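Local coordinates for alkyl hydroperoxide reductase AhpD (Deinococcus radiodurans R1, PDB 6K40), which probably acts as a peroxiredoxin-type antioxidant enzyme of the AhpD-like family, reducing peroxides and contributing to stress resistance, at residues V84-L89 and Q169-F174. Residues are numbered along the deposited sequence; the frame is centred on the assembly and turned at random.
Sequences VVVSGL and QVIAMF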
# COMPACT_ATOMS: atom_id res chain seq x y z
N VAL A 84 -2.02 6.73 7.73
CA VAL A 84 -1.76 5.99 6.50
C VAL A 84 -0.29 5.60 6.41
O VAL A 84 0.04 4.46 6.06
CB VAL A 84 -2.21 6.82 5.28
CG1 VAL A 84 -1.59 6.30 4.01
CG2 VAL A 84 -3.73 6.82 5.18
N VAL A 85 0.61 6.53 6.75
CA VAL A 85 2.04 6.21 6.70
C VAL A 85 2.36 5.07 7.66
O VAL A 85 3.02 4.08 7.28
CB VAL A 85 2.88 7.46 7.01
CG1 VAL A 85 4.33 7.07 7.28
CG2 VAL A 85 2.81 8.45 5.87
N VAL A 86 1.88 5.17 8.90
CA VAL A 86 2.20 4.16 9.90
C VAL A 86 1.61 2.81 9.51
O VAL A 86 2.27 1.77 9.64
CB VAL A 86 1.70 4.62 11.29
CG1 VAL A 86 1.94 3.53 12.33
CG2 VAL A 86 2.40 5.91 11.69
N SER A 87 0.36 2.80 9.03
CA SER A 87 -0.28 1.54 8.68
C SER A 87 0.39 0.89 7.48
O SER A 87 0.47 -0.34 7.42
CB SER A 87 -1.76 1.80 8.41
OG SER A 87 -2.38 2.36 9.56
N GLY A 88 0.88 1.68 6.53
CA GLY A 88 1.66 1.11 5.45
C GLY A 88 2.97 0.52 5.93
O GLY A 88 3.39 -0.54 5.46
N LEU A 89 3.63 1.19 6.87
CA LEU A 89 4.89 0.69 7.39
C LEU A 89 4.71 -0.63 8.14
O LEU A 89 5.47 -1.58 7.95
CB LEU A 89 5.54 1.73 8.29
CG LEU A 89 6.16 2.91 7.55
CD1 LEU A 89 6.68 3.93 8.55
CD2 LEU A 89 7.27 2.43 6.62
N GLN A 169 1.27 11.19 19.83
CA GLN A 169 0.20 10.31 20.29
C GLN A 169 -0.44 9.56 19.12
O GLN A 169 -0.72 8.37 19.23
CB GLN A 169 -0.86 11.11 21.04
CG GLN A 169 -0.73 11.07 22.54
CD GLN A 169 -1.65 12.05 23.21
OE1 GLN A 169 -2.41 11.70 24.11
NE2 GLN A 169 -1.60 13.31 22.78
N VAL A 170 -0.67 10.25 18.00
CA VAL A 170 -1.32 9.60 16.87
C VAL A 170 -0.42 8.52 16.27
O VAL A 170 -0.87 7.40 15.99
CB VAL A 170 -1.73 10.65 15.82
CG1 VAL A 170 -2.14 9.98 14.51
CG2 VAL A 170 -2.87 11.51 16.36
N ILE A 171 0.86 8.83 16.08
CA ILE A 171 1.79 7.85 15.53
C ILE A 171 1.85 6.62 16.43
O ILE A 171 1.76 5.47 15.96
CB ILE A 171 3.19 8.47 15.34
CG1 ILE A 171 3.14 9.55 14.26
CG2 ILE A 171 4.21 7.39 14.99
CD1 ILE A 171 4.24 10.60 14.39
N ALA A 172 1.98 6.83 17.74
CA ALA A 172 2.08 5.70 18.66
C ALA A 172 0.76 4.93 18.74
O ALA A 172 0.75 3.70 18.84
CB ALA A 172 2.53 6.20 20.03
N MET A 173 -0.37 5.64 18.67
CA MET A 173 -1.67 4.99 18.73
C MET A 173 -1.91 4.13 17.51
O MET A 173 -2.55 3.07 17.61
CB MET A 173 -2.77 6.05 18.87
CG MET A 173 -4.20 5.55 18.76
SD MET A 173 -4.61 4.17 19.85
CE MET A 173 -3.98 4.75 21.42
N PHE A 174 -1.39 4.52 16.35
CA PHE A 174 -1.55 3.65 15.21
C PHE A 174 -0.54 2.52 15.23
O PHE A 174 -0.84 1.42 14.74
CB PHE A 174 -1.51 4.45 13.91
CG PHE A 174 -2.82 5.08 13.59
CD1 PHE A 174 -3.84 4.32 13.05
CD2 PHE A 174 -3.07 6.40 13.91
CE1 PHE A 174 -5.08 4.88 12.78
CE2 PHE A 174 -4.30 6.97 13.64
CZ PHE A 174 -5.31 6.21 13.09
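V86 reaches from helix 76-90 to helix 161-184 and meets it with both methyl groups. CG1 lies anti to the backbone N (chi1 176°) and comes up against F174 CB at 3.9 Å. CG2, the other branch, touches I171 CG2 at 4.0 Å. The valine thus spans two residues one helical turn apart, crossing each side chain at roughly a right angle. F174 offers its CB here, not its ring. With CG anti to the carbonyl carbon (chi1 -82°), the phenyl group leads away from V86. V170 CG1 lies at the edge of this ring, in its plane, and H99 meets it edge-to-face. S87 OG comes within 4.3 Å of F174 CD1, obliquely to the ring. Helix 127-141 also packs here, with T140 against V86 and A136 and L139 against I171. The segment axes, 9.3 Å apart and crossing at -31°, belong to two helices of the all-helical AhpD-like fold. S87 also touches C95 of helix 93-107, in a Cys-X-X-Cys sequence like that of AhpD's probable redox site. The contact itself is small, buried and apolar; S87 OG, hydrogen-bonded to A83 O and to N178 ND2 one turn after F174, adds a polar tie between the helices.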